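Local coordinates for protein glucosamine-6-phosphate deaminase (Thermotoga maritima, PDB 1J5X) that is an alpha/beta protein of the SIS-domain family, built around two parallel beta-sheets, at residues R185-F196 against I299-L310. Sequence-based numbering, arbitrary orientation.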
loop_
_atom_site.group_PDB
_atom_site.type_symbol
_atom_site.label_atom_id
_atom_site.label_comp_id
_atom_site.label_asym_id
_atom_site.label_seq_id
_atom_site.Cartn_x
_atom_site.Cartn_y
_atom_site.Cartn_z
ATOM N N ARG A 185 -17.140 -4.637 9.435
ATOM C CA ARG A 185 -16.170 -3.688 9.902
ATOM C C ARG A 185 -15.576 -2.758 8.817
ATOM O O ARG A 185 -15.053 -1.702 9.144
ATOM C CB ARG A 185 -15.022 -4.366 10.638
ATOM C CG ARG A 185 -15.421 -4.649 12.111
ATOM C CD ARG A 185 -14.829 -3.534 13.037
ATOM N NE ARG A 185 -13.672 -4.059 13.703
ATOM C CZ ARG A 185 -12.739 -3.404 14.379
ATOM N NH1 ARG A 185 -12.710 -2.085 14.548
ATOM N NH2 ARG A 185 -11.826 -4.145 14.947
ATOM N N PHE A 186 -15.692 -3.142 7.569
ATOM C CA PHE A 186 -15.134 -2.253 6.505
ATOM C C PHE A 186 -16.005 -0.968 6.446
ATOM O O PHE A 186 -15.481 0.107 6.224
ATOM C CB PHE A 186 -15.141 -2.989 5.160
ATOM C CG PHE A 186 -14.055 -4.019 5.025
ATOM C CD1 PHE A 186 -12.691 -3.653 4.892
ATOM C CD2 PHE A 186 -14.384 -5.390 4.990
ATOM C CE1 PHE A 186 -11.676 -4.623 4.718
ATOM C CE2 PHE A 186 -13.399 -6.354 4.821
ATOM C CZ PHE A 186 -12.041 -6.004 4.682
ATOM N N SER A 187 -17.327 -1.078 6.674
ATOM C CA SER A 187 -18.182 0.151 6.688
ATOM C C SER A 187 -17.737 1.055 7.803
ATOM O O SER A 187 -17.678 2.267 7.662
ATOM C CB SER A 187 -19.674 -0.161 6.952
ATOM O OG SER A 187 -20.126 -1.014 5.948
ATOM N N GLU A 188 -17.442 0.446 8.950
ATOM C CA GLU A 188 -17.006 1.243 10.072
ATOM C C GLU A 188 -15.672 1.921 9.753
ATOM O O GLU A 188 -15.508 3.113 10.031
ATOM C CB GLU A 188 -16.868 0.340 11.305
ATOM C CG GLU A 188 -16.176 1.029 12.515
ATOM C CD GLU A 188 -15.507 -0.011 13.453
ATOM O OE1 GLU A 188 -16.150 -1.051 13.800
ATOM O OE2 GLU A 188 -14.334 0.207 13.822
ATOM N N LEU A 189 -14.712 1.187 9.191
ATOM C CA LEU A 189 -13.412 1.831 8.916
ATOM C C LEU A 189 -13.538 2.908 7.843
ATOM O O LEU A 189 -12.924 3.954 7.951
ATOM C CB LEU A 189 -12.377 0.787 8.504
ATOM C CG LEU A 189 -12.103 -0.198 9.658
ATOM C CD1 LEU A 189 -11.365 -1.430 9.172
ATOM C CD2 LEU A 189 -11.231 0.533 10.621
ATOM N N VAL A 190 -14.312 2.614 6.810
ATOM C CA VAL A 190 -14.541 3.655 5.792
ATOM C C VAL A 190 -15.157 4.916 6.423
ATOM O O VAL A 190 -14.768 6.065 6.116
ATOM C CB VAL A 190 -15.458 3.074 4.714
ATOM C CG1 VAL A 190 -16.022 4.229 3.815
ATOM C CG2 VAL A 190 -14.675 2.040 3.869
ATOM N N GLY A 191 -16.108 4.716 7.337
ATOM C CA GLY A 191 -16.775 5.849 7.981
ATOM C C GLY A 191 -15.866 6.675 8.827
ATOM O O GLY A 191 -16.111 7.881 9.046
ATOM N N TYR A 192 -14.800 6.011 9.321
ATOM C CA TYR A 192 -13.792 6.615 10.172
ATOM C C TYR A 192 -12.697 7.402 9.414
ATOM O O TYR A 192 -11.919 8.157 10.023
ATOM C CB TYR A 192 -13.067 5.507 11.040
ATOM C CG TYR A 192 -12.008 6.080 11.990
ATOM C CD1 TYR A 192 -12.340 7.085 12.908
ATOM C CD2 TYR A 192 -10.680 5.608 11.983
ATOM C CE1 TYR A 192 -11.397 7.622 13.791
ATOM C CE2 TYR A 192 -9.736 6.126 12.876
ATOM C CZ TYR A 192 -10.084 7.132 13.776
ATOM O OH TYR A 192 -9.125 7.650 14.655
ATOM N N SER A 193 -12.636 7.225 8.102
ATOM C CA SER A 193 -11.536 7.836 7.323
ATOM C C SER A 193 -11.401 9.370 7.421
ATOM O O SER A 193 -10.275 9.886 7.552
ATOM C CB SER A 193 -11.574 7.329 5.856
ATOM O OG SER A 193 -12.627 7.917 5.115
ATOM N N PRO A 194 -12.529 10.121 7.454
ATOM C CA PRO A 194 -12.339 11.582 7.551
ATOM C C PRO A 194 -11.647 11.999 8.844
ATOM O O PRO A 194 -10.680 12.776 8.856
ATOM C CB PRO A 194 -13.779 12.129 7.446
ATOM C CG PRO A 194 -14.499 11.073 6.553
ATOM C CD PRO A 194 -13.902 9.746 6.993
ATOM N N GLU A 195 -12.136 11.477 9.978
ATOM C CA GLU A 195 -11.520 11.813 11.252
ATOM C C GLU A 195 -10.072 11.293 11.277
ATOM O O GLU A 195 -9.157 11.957 11.764
ATOM C CB GLU A 195 -12.329 11.188 12.414
ATOM C CG GLU A 195 -11.650 11.281 13.790
ATOM C CD GLU A 195 -12.569 10.864 14.955
ATOM O OE1 GLU A 195 -13.631 10.245 14.708
ATOM O OE2 GLU A 195 -12.202 11.142 16.112
ATOM N N PHE A 196 -9.869 10.094 10.740
ATOM C CA PHE A 196 -8.512 9.505 10.725
ATOM C C PHE A 196 -7.559 10.442 9.991
ATOM O O PHE A 196 -6.431 10.709 10.444
ATOM C CB PHE A 196 -8.524 8.138 9.986
ATOM C CG PHE A 196 -7.167 7.475 9.912
ATOM C CD1 PHE A 196 -6.471 7.132 11.079
ATOM C CD2 PHE A 196 -6.584 7.138 8.662
ATOM C CE1 PHE A 196 -5.246 6.473 10.999
ATOM C CE2 PHE A 196 -5.348 6.480 8.610
ATOM C CZ PHE A 196 -4.703 6.157 9.746
ATOM N N ILE A 299 -1.801 8.191 16.390
ATOM C CA ILE A 299 -2.883 8.352 15.425
ATOM C C ILE A 299 -3.717 7.063 15.557
ATOM O O ILE A 299 -3.410 6.003 14.979
ATOM C CB ILE A 299 -2.347 8.461 13.971
ATOM C CG1 ILE A 299 -1.428 9.689 13.803
ATOM C CG2 ILE A 299 -3.495 8.621 13.004
ATOM C CD1 ILE A 299 -0.806 9.731 12.306
ATOM N N PRO A 300 -4.831 7.132 16.302
ATOM C CA PRO A 300 -5.678 5.971 16.511
ATOM C C PRO A 300 -6.378 5.480 15.281
ATOM O O PRO A 300 -6.862 6.274 14.485
ATOM C CB PRO A 300 -6.717 6.457 17.549
ATOM C CG PRO A 300 -6.130 7.758 18.062
ATOM C CD PRO A 300 -5.472 8.334 16.835
ATOM N N VAL A 301 -6.411 4.152 15.162
ATOM C CA VAL A 301 -7.143 3.452 14.116
ATOM C C VAL A 301 -7.081 1.989 14.536
ATOM O O VAL A 301 -6.116 1.608 15.226
ATOM C CB VAL A 301 -6.530 3.654 12.731
ATOM C CG1 VAL A 301 -5.070 3.064 12.696
ATOM C CG2 VAL A 301 -7.441 2.982 11.693
ATOM N N SER A 302 -8.076 1.179 14.145
ATOM C CA SER A 302 -8.094 -0.242 14.542
ATOM C C SER A 302 -6.757 -0.940 14.291
ATOM O O SER A 302 -6.145 -0.736 13.247
ATOM C CB SER A 302 -9.170 -0.986 13.761
ATOM O OG SER A 302 -9.057 -2.398 13.869
ATOM N N ASN A 303 -6.360 -1.820 15.203
ATOM C CA ASN A 303 -5.106 -2.562 15.023
ATOM C C ASN A 303 -5.352 -3.902 14.347
ATOM O O ASN A 303 -4.446 -4.755 14.232
ATOM C CB ASN A 303 -4.381 -2.755 16.356
ATOM C CG ASN A 303 -3.953 -1.431 16.958
ATOM O OD1 ASN A 303 -3.600 -0.500 16.221
ATOM N ND2 ASN A 303 -3.969 -1.333 18.286
ATOM N N ASP A 304 -6.558 -4.068 13.837
ATOM C CA ASP A 304 -6.888 -5.303 13.131
ATOM C C ASP A 304 -6.412 -5.122 11.682
ATOM O O ASP A 304 -6.377 -3.974 11.187
ATOM C CB ASP A 304 -8.379 -5.521 13.095
ATOM C CG ASP A 304 -8.735 -6.723 12.313
ATOM O OD1 ASP A 304 -9.371 -6.530 11.264
ATOM O OD2 ASP A 304 -8.323 -7.859 12.719
ATOM N N TRP A 305 -6.138 -6.238 11.036
ATOM C CA TRP A 305 -5.586 -6.239 9.656
ATOM C C TRP A 305 -6.433 -5.495 8.639
ATOM O O TRP A 305 -5.882 -4.975 7.665
ATOM C CB TRP A 305 -5.379 -7.668 9.143
ATOM C CG TRP A 305 -4.463 -8.468 10.081
ATOM C CD1 TRP A 305 -4.796 -9.607 10.784
ATOM C CD2 TRP A 305 -3.084 -8.206 10.362
ATOM N NE1 TRP A 305 -3.695 -10.080 11.482
ATOM C CE2 TRP A 305 -2.629 -9.239 11.242
ATOM C CE3 TRP A 305 -2.178 -7.203 9.973
ATOM C CZ2 TRP A 305 -1.298 -9.295 11.721
ATOM C CZ3 TRP A 305 -0.859 -7.262 10.466
ATOM C CH2 TRP A 305 -0.435 -8.319 11.332
ATOM N N LYS A 306 -7.751 -5.469 8.850
ATOM C CA LYS A 306 -8.647 -4.777 7.917
ATOM C C LYS A 306 -8.309 -3.280 7.774
ATOM O O LYS A 306 -8.674 -2.666 6.776
ATOM C CB LYS A 306 -10.123 -4.899 8.380
ATOM C CG LYS A 306 -10.778 -6.278 8.077
ATOM C CD LYS A 306 -12.305 -6.201 8.434
ATOM C CE LYS A 306 -12.925 -7.631 8.525
ATOM N NZ LYS A 306 -12.216 -8.537 9.454
ATOM N N SER A 307 -7.661 -2.677 8.769
ATOM C CA SER A 307 -7.350 -1.245 8.664
ATOM C C SER A 307 -6.212 -0.981 7.624
ATOM O O SER A 307 -5.849 0.173 7.412
ATOM C CB SER A 307 -6.875 -0.692 10.038
ATOM O OG SER A 307 -5.707 -1.397 10.450
ATOM N N ALA A 308 -5.648 -2.028 7.045
ATOM C CA ALA A 308 -4.539 -1.860 6.100
ATOM C C ALA A 308 -4.851 -0.863 4.999
ATOM O O ALA A 308 -3.947 -0.096 4.631
ATOM C CB ALA A 308 -4.111 -3.212 5.484
ATOM N N PHE A 309 -6.107 -0.826 4.525
ATOM C CA PHE A 309 -6.438 0.079 3.428
ATOM C C PHE A 309 -6.405 1.586 3.786
ATOM O O PHE A 309 -6.448 2.464 2.895
ATOM C CB PHE A 309 -7.754 -0.321 2.795
ATOM C CG PHE A 309 -8.963 0.063 3.611
ATOM C CD1 PHE A 309 -9.444 -0.808 4.602
ATOM C CD2 PHE A 309 -9.602 1.311 3.419
ATOM C CE1 PHE A 309 -10.546 -0.424 5.382
ATOM C CE2 PHE A 309 -10.687 1.696 4.179
ATOM C CZ PHE A 309 -11.177 0.829 5.178
ATOM N N LEU A 310 -6.348 1.910 5.073
ATOM C CA LEU A 310 -6.226 3.296 5.482
ATOM C C LEU A 310 -4.796 3.616 5.947
ATOM O O LEU A 310 -4.434 4.782 6.093
ATOM C CB LEU A 310 -7.100 3.566 6.689
ATOM C CG LEU A 310 -8.625 3.493 6.577
ATOM C CD1 LEU A 310 -9.248 3.664 7.994
ATOM C CD2 LEU A 310 -9.100 4.654 5.663
#
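The Tyr192 hydroxyl donates to the carbonyl oxygen of Pro300, OH to O 2.7 Å, a hydrogen bond that ties the helical segment 185-196 to the loop 299-310. The hydroxyl reaches the carbonyl from above its plane, 49° out, while Pro300 O lies near the plane of the tyrosine ring at its edge. The same oxygen meets the edge of the Phe196 ring, CD1 to Pro300 O 3.5 Å. With CG anti to the backbone N (chi1 179°), Phe196 drops its ring into the loop: Val301 CB makes the close contact with CE1 at 3.5 Å, its CG2 lying over one face, Ile299 CG2 approaches CE1 obliquely, and CE2 meets Leu310 O edge-on at 3.2 Å. One turn back, Ser193 CB rests on Leu310 CD2, and the Ser193 hydroxyl is bonded to Gln23 O. Leu189 fills the middle, its CB 3.5 Å from Phe309 CZ and its CD1 against Lys306 CB; Val190 CG2 touches the same end of the Phe309 ring. Toward the start of the helical segment, Lys306 lays its aliphatic chain over one face of Phe186 in a CH-pi contact, CD 3.8 Å from the ring centroid, while Phe309 CE1 meets the ring edge. Phe186 and Phe309 also reach Leu169 of helix 162-179. Nearby, Arg185 forms a salt bridge with Glu188, NH1 to OE2 2.9 Å, with the acceptor almost in the guanidinium plane. The loop keeps its own shape through an ST turn at Ser302 and an Asx turn at Asp304. This buried join packs the loop after the last strand of the four-stranded parallel sheet against helix 184-205; charged groups pair mainly within their own segments, so it rests chiefly on apolar side chains, supplemented by the Tyr192 bond.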